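Local atomic coordinates of lambda phage protein with carbohydrate-binding module (Shewanella oneidensis, PDB entry 2A5Z), a protein that is of unknown function but binds magnesium and has a jelly-roll fold with a carbohydrate-binding module, consistent with a role in sugar recognition. Residues 172-186 against 201-215. Residues are numbered along the deposited sequence; the frame is centred on the assembly and turned at random.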
loop_
_atom_site.group_PDB
_atom_site.type_symbol
_atom_site.label_atom_id
_atom_site.label_comp_id
_atom_site.label_asym_id
_atom_site.label_seq_id
_atom_site.Cartn_x
_atom_site.Cartn_y
_atom_site.Cartn_z
ATOM N N GLU C 172 -34.229 13.673 -7.939
ATOM C CA GLU C 172 -34.717 12.408 -8.465
ATOM C C GLU C 172 -34.680 11.381 -7.338
ATOM O O GLU C 172 -33.666 11.250 -6.658
ATOM C CB GLU C 172 -33.792 11.965 -9.588
ATOM C CG GLU C 172 -34.404 11.021 -10.546
ATOM C CD GLU C 172 -33.396 10.517 -11.544
ATOM O OE1 GLU C 172 -32.865 11.334 -12.328
ATOM O OE2 GLU C 172 -33.147 9.296 -11.540
ATOM N N THR C 173 -35.775 10.657 -7.137
ATOM C CA THR C 173 -35.865 9.700 -6.035
ATOM C C THR C 173 -36.682 8.484 -6.452
ATOM O O THR C 173 -37.845 8.612 -6.844
ATOM C CB THR C 173 -36.488 10.351 -4.770
ATOM O OG1 THR C 173 -35.702 11.482 -4.377
ATOM C CG2 THR C 173 -36.553 9.376 -3.603
ATOM N N GLY C 174 -36.070 7.306 -6.372
ATOM C CA GLY C 174 -36.784 6.058 -6.646
ATOM C C GLY C 174 -37.653 5.624 -5.483
ATOM O O GLY C 174 -37.702 6.296 -4.444
ATOM N N SER C 175 -38.351 4.506 -5.663
ATOM C CA SER C 175 -39.144 3.911 -4.589
ATOM C C SER C 175 -38.198 3.371 -3.521
ATOM O O SER C 175 -37.025 3.103 -3.798
ATOM C CB SER C 175 -40.048 2.791 -5.126
ATOM O OG SER C 175 -39.272 1.723 -5.631
ATOM N N THR C 176 -38.689 3.221 -2.300
ATOM C CA THR C 176 -37.809 2.785 -1.226
ATOM C C THR C 176 -37.927 1.290 -0.974
ATOM O O THR C 176 -38.986 0.695 -1.161
ATOM C CB THR C 176 -38.032 3.570 0.087
ATOM O OG1 THR C 176 -39.263 3.158 0.686
ATOM C CG2 THR C 176 -38.051 5.076 -0.168
ATOM N N TYR C 177 -36.814 0.692 -0.569
ATOM C CA TYR C 177 -36.797 -0.669 -0.087
ATOM C C TYR C 177 -36.447 -0.597 1.402
ATOM O O TYR C 177 -35.410 -0.045 1.766
ATOM C CB TYR C 177 -35.780 -1.512 -0.873
ATOM C CG TYR C 177 -35.711 -2.946 -0.405
ATOM C CD1 TYR C 177 -36.529 -3.926 -0.965
ATOM C CD2 TYR C 177 -34.847 -3.317 0.625
ATOM C CE1 TYR C 177 -36.478 -5.241 -0.520
ATOM C CE2 TYR C 177 -34.792 -4.622 1.081
ATOM C CZ TYR C 177 -35.606 -5.580 0.504
ATOM O OH TYR C 177 -35.542 -6.872 0.975
ATOM N N ALA C 178 -37.316 -1.132 2.263
ATOM C CA ALA C 178 -37.058 -1.110 3.710
ATOM C C ALA C 178 -36.125 -2.250 4.143
ATOM O O ALA C 178 -36.379 -3.424 3.872
ATOM C CB ALA C 178 -38.366 -1.112 4.504
ATOM N N LEU C 179 -35.032 -1.879 4.802
ATOM C CA LEU C 179 -33.991 -2.826 5.189
ATOM C C LEU C 179 -34.224 -3.388 6.582
ATOM O O LEU C 179 -35.062 -2.882 7.328
ATOM C CB LEU C 179 -32.616 -2.149 5.137
ATOM C CG LEU C 179 -32.196 -1.431 3.855
ATOM C CD1 LEU C 179 -31.006 -0.541 4.157
ATOM C CD2 LEU C 179 -31.883 -2.415 2.717
ATOM N N SER C 180 -33.475 -4.432 6.926
ATOM C CA SER C 180 -33.498 -4.992 8.269
ATOM C C SER C 180 -32.191 -4.655 8.981
ATOM O O SER C 180 -31.152 -4.531 8.335
ATOM C CB SER C 180 -33.691 -6.514 8.215
ATOM O OG SER C 180 -35.003 -6.852 7.775
ATOM N N THR C 181 -32.251 -4.503 10.306
ATOM C CA THR C 181 -31.053 -4.284 11.126
ATOM C C THR C 181 -30.159 -5.530 11.130
ATOM O O THR C 181 -30.619 -6.629 10.822
ATOM C CB THR C 181 -31.397 -3.902 12.589
ATOM O OG1 THR C 181 -32.261 -4.894 13.168
ATOM C CG2 THR C 181 -32.061 -2.535 12.658
ATOM N N SER C 182 -28.882 -5.339 11.451
ATOM C CA SER C 182 -27.891 -6.428 11.547
ATOM C C SER C 182 -27.967 -7.444 10.398
ATOM O O SER C 182 -27.998 -8.661 10.621
ATOM C CB SER C 182 -28.019 -7.128 12.892
ATOM O OG SER C 182 -27.818 -6.191 13.937
ATOM N N THR C 183 -27.996 -6.934 9.172
ATOM C CA THR C 183 -28.138 -7.786 7.987
ATOM C C THR C 183 -27.090 -7.422 6.950
ATOM O O THR C 183 -26.815 -6.243 6.731
ATOM C CB THR C 183 -29.554 -7.661 7.380
ATOM O OG1 THR C 183 -30.520 -8.051 8.360
ATOM C CG2 THR C 183 -29.721 -8.546 6.126
ATOM N N TRP C 184 -26.521 -8.444 6.313
ATOM C CA TRP C 184 -25.541 -8.260 5.246
ATOM C C TRP C 184 -26.209 -8.095 3.896
ATOM O O TRP C 184 -27.098 -8.874 3.540
ATOM C CB TRP C 184 -24.578 -9.449 5.214
ATOM C CG TRP C 184 -23.588 -9.390 6.313
ATOM C CD1 TRP C 184 -23.623 -10.081 7.497
ATOM C CD2 TRP C 184 -22.408 -8.579 6.353
ATOM N NE1 TRP C 184 -22.529 -9.750 8.265
ATOM C CE2 TRP C 184 -21.769 -8.828 7.589
ATOM C CE3 TRP C 184 -21.826 -7.667 5.460
ATOM C CZ2 TRP C 184 -20.574 -8.195 7.959
ATOM C CZ3 TRP C 184 -20.644 -7.031 5.828
ATOM C CH2 TRP C 184 -20.027 -7.303 7.069
ATOM N N TYR C 185 -25.769 -7.078 3.153
ATOM C CA TYR C 185 -26.331 -6.719 1.848
ATOM C C TYR C 185 -25.185 -6.530 0.861
ATOM O O TYR C 185 -24.041 -6.313 1.267
ATOM C CB TYR C 185 -27.135 -5.408 1.938
ATOM C CG TYR C 185 -28.434 -5.499 2.702
ATOM C CD1 TYR C 185 -29.565 -6.076 2.122
ATOM C CD2 TYR C 185 -28.537 -5.012 4.005
ATOM C CE1 TYR C 185 -30.768 -6.177 2.825
ATOM C CE2 TYR C 185 -29.742 -5.098 4.720
ATOM C CZ TYR C 185 -30.848 -5.683 4.119
ATOM O OH TYR C 185 -32.036 -5.770 4.802
ATOM N N ILE C 186 -25.491 -6.612 -0.430
ATOM C CA ILE C 186 -24.524 -6.277 -1.478
ATOM C C ILE C 186 -25.153 -5.198 -2.361
ATOM O O ILE C 186 -26.350 -5.248 -2.646
ATOM C CB ILE C 186 -24.126 -7.530 -2.328
ATOM C CG1 ILE C 186 -23.781 -8.721 -1.424
ATOM C CG2 ILE C 186 -22.960 -7.209 -3.301
ATOM C CD1 ILE C 186 -23.722 -10.068 -2.136
ATOM N N LEU C 201 -29.409 -3.543 -5.321
ATOM C CA LEU C 201 -29.223 -4.101 -3.987
ATOM C C LEU C 201 -29.559 -5.598 -3.988
ATOM O O LEU C 201 -30.571 -6.020 -4.555
ATOM C CB LEU C 201 -30.096 -3.352 -2.980
ATOM C CG LEU C 201 -30.095 -3.769 -1.515
ATOM C CD1 LEU C 201 -28.838 -3.272 -0.780
ATOM C CD2 LEU C 201 -31.372 -3.255 -0.854
ATOM N N TYR C 202 -28.687 -6.392 -3.371
ATOM C CA TYR C 202 -28.845 -7.835 -3.289
ATOM C C TYR C 202 -28.831 -8.281 -1.831
ATOM O O TYR C 202 -28.325 -7.571 -0.944
ATOM C CB TYR C 202 -27.705 -8.567 -4.012
ATOM C CG TYR C 202 -27.387 -8.104 -5.418
ATOM C CD1 TYR C 202 -27.871 -8.803 -6.529
ATOM C CD2 TYR C 202 -26.572 -6.993 -5.639
ATOM C CE1 TYR C 202 -27.560 -8.402 -7.833
ATOM C CE2 TYR C 202 -26.261 -6.569 -6.943
ATOM C CZ TYR C 202 -26.759 -7.282 -8.031
ATOM O OH TYR C 202 -26.463 -6.870 -9.308
ATOM N N SER C 203 -29.362 -9.474 -1.593
ATOM C CA SER C 203 -29.185 -10.144 -0.311
ATOM C C SER C 203 -27.746 -10.668 -0.232
ATOM O O SER C 203 -27.001 -10.627 -1.225
ATOM C CB SER C 203 -30.166 -11.308 -0.199
ATOM O OG SER C 203 -29.744 -12.371 -1.033
ATOM N N ASP C 204 -27.362 -11.185 0.933
ATOM C CA ASP C 204 -26.012 -11.725 1.129
ATOM C C ASP C 204 -25.717 -12.974 0.279
ATOM O O ASP C 204 -24.559 -13.369 0.139
ATOM C CB ASP C 204 -25.750 -12.011 2.614
ATOM C CG ASP C 204 -24.269 -11.978 2.966
ATOM O OD1 ASP C 204 -23.485 -11.344 2.220
ATOM O OD2 ASP C 204 -23.891 -12.563 4.007
ATOM N N SER C 205 -26.754 -13.588 -0.289
ATOM C CA SER C 205 -26.559 -14.705 -1.220
ATOM C C SER C 205 -26.655 -14.293 -2.703
ATOM O O SER C 205 -26.682 -15.151 -3.586
ATOM C CB SER C 205 -27.511 -15.859 -0.898
ATOM O OG SER C 205 -28.851 -15.420 -0.897
ATOM N N GLY C 206 -26.692 -12.985 -2.961
ATOM C CA GLY C 206 -26.690 -12.450 -4.324
ATOM C C GLY C 206 -28.042 -12.417 -5.020
ATOM O O GLY C 206 -28.114 -12.239 -6.232
ATOM N N THR C 207 -29.117 -12.583 -4.253
ATOM C CA THR C 207 -30.473 -12.506 -4.792
ATOM C C THR C 207 -30.881 -11.042 -4.947
ATOM O O THR C 207 -30.761 -10.270 -4.005
ATOM C CB THR C 207 -31.464 -13.257 -3.871
ATOM O OG1 THR C 207 -31.053 -14.622 -3.776
ATOM C CG2 THR C 207 -32.888 -13.210 -4.422
ATOM N N GLN C 208 -31.349 -10.652 -6.133
ATOM C CA GLN C 208 -31.708 -9.252 -6.350
ATOM C C GLN C 208 -32.934 -8.862 -5.526
ATOM O O GLN C 208 -33.958 -9.534 -5.562
ATOM C CB GLN C 208 -31.914 -8.916 -7.831
ATOM C CG GLN C 208 -32.241 -7.437 -8.061
ATOM C CD GLN C 208 -32.188 -7.027 -9.512
ATOM O OE1 GLN C 208 -31.211 -7.291 -10.217
ATOM N NE2 GLN C 208 -33.242 -6.368 -9.969
ATOM N N LEU C 209 -32.794 -7.763 -4.788
ATOM C CA LEU C 209 -33.834 -7.262 -3.889
ATOM C C LEU C 209 -34.451 -5.968 -4.410
ATOM O O LEU C 209 -35.641 -5.711 -4.210
ATOM C CB LEU C 209 -33.247 -7.014 -2.489
ATOM C CG LEU C 209 -32.812 -8.218 -1.644
ATOM C CD1 LEU C 209 -32.238 -7.741 -0.294
ATOM C CD2 LEU C 209 -33.967 -9.191 -1.438
ATOM N N TYR C 210 -33.629 -5.149 -5.066
ATOM C CA TYR C 210 -34.044 -3.824 -5.493
ATOM C C TYR C 210 -33.098 -3.353 -6.590
ATOM O O TYR C 210 -31.908 -3.650 -6.539
ATOM C CB TYR C 210 -33.963 -2.869 -4.293
ATOM C CG TYR C 210 -34.252 -1.416 -4.598
ATOM C CD1 TYR C 210 -35.557 -0.928 -4.571
ATOM C CD2 TYR C 210 -33.213 -0.523 -4.905
ATOM C CE1 TYR C 210 -35.830 0.415 -4.844
ATOM C CE2 TYR C 210 -33.472 0.824 -5.173
ATOM C CZ TYR C 210 -34.786 1.284 -5.144
ATOM O OH TYR C 210 -35.056 2.607 -5.405
ATOM N N SER C 211 -33.620 -2.621 -7.572
ATOM C CA SER C 211 -32.757 -1.874 -8.495
ATOM C C SER C 211 -33.388 -0.550 -8.923
ATOM O O SER C 211 -34.613 -0.407 -8.956
ATOM C CB SER C 211 -32.358 -2.709 -9.717
ATOM O OG SER C 211 -33.385 -2.702 -10.690
ATOM N N TYR C 212 -32.530 0.413 -9.243
ATOM C CA TYR C 212 -32.957 1.716 -9.741
ATOM C C TYR C 212 -32.010 2.160 -10.847
ATOM O O TYR C 212 -30.800 2.072 -10.682
ATOM C CB TYR C 212 -32.947 2.745 -8.607
ATOM C CG TYR C 212 -33.357 4.135 -9.030
ATOM C CD1 TYR C 212 -34.699 4.477 -9.129
ATOM C CD2 TYR C 212 -32.399 5.113 -9.324
ATOM C CE1 TYR C 212 -35.093 5.750 -9.522
ATOM C CE2 TYR C 212 -32.785 6.402 -9.712
ATOM C CZ TYR C 212 -34.142 6.702 -9.807
ATOM O OH TYR C 212 -34.563 7.958 -10.184
ATOM N N THR C 213 -32.572 2.614 -11.969
ATOM C CA THR C 213 -31.809 3.248 -13.045
ATOM C C THR C 213 -32.198 4.724 -13.130
ATOM O O THR C 213 -33.378 5.059 -13.263
ATOM C CB THR C 213 -32.059 2.564 -14.419
ATOM O OG1 THR C 213 -31.805 1.164 -14.306
ATOM C CG2 THR C 213 -31.132 3.131 -15.494
ATOM N N SER C 214 -31.207 5.606 -13.054
ATOM C CA SER C 214 -31.468 7.044 -13.072
ATOM C C SER C 214 -32.020 7.553 -14.417
ATOM O O SER C 214 -31.791 6.951 -15.469
ATOM C CB SER C 214 -30.217 7.826 -12.651
ATOM O OG SER C 214 -29.267 7.903 -13.699
ATOM N N THR C 215 -32.768 8.654 -14.355
ATOM C CA THR C 215 -33.231 9.366 -15.540
ATOM C C THR C 215 -32.180 10.399 -15.936
ATOM O O THR C 215 -31.790 10.486 -17.099
ATOM C CB THR C 215 -34.606 10.047 -15.294
ATOM O OG1 THR C 215 -35.608 9.042 -15.084
ATOM C CG2 THR C 215 -35.022 10.907 -16.485
HETATM O O HOH W 1 -29.200 -10.456 3.172
HETATM O O HOH W 2 -22.619 -8.737 2.027
#
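Y177 reaches across to L201, L209 and Y210. CB lies against the Y210 ring, 3.8 Å from Y210 CD1. With CG anti to the backbone N (chi1 180°), the ring extends away from its own strand: CD1 and CE1 pass L209 O, CD2 and then CE2 run along L201 CD2, CZ lies by L209 CB, which sits over one ring face, and OH ends against both methyls of L209, 3.6 Å from L209 CD1 and 3.7 Å from L209 CD2. L209 and Y210, whose side chains both point toward 172-186, form a classic beta bulge opposite L201, whose O accepts from both their N atoms. L209 CD1 also touches the edge of the Y185 ring, while L179 CD2 rests on one of that ring's faces. The topology is that of a jelly-roll sandwich: strand 169-178 belongs to one sheet, whereas 184-191, 197-203 and 208-213 are neighbours in the other. Evidence for pairing inside the latter is antiparallel I186–Y202, with I186 N donating to Y202 O (3.0 Å, 172°) and Y202 N to I186 O (2.7 Å). Between the sheets, Y210 OH donates to S175 O (2.6 Å), in the carbonyl plane, and accepts from the backbone N-H of G162. E172 OE2 is modelled 2.4 Å from Y212 OH, a hydrogen bond of doubtful length, and accepts another from T215 N (2.9 Å), from above the carboxylate plane.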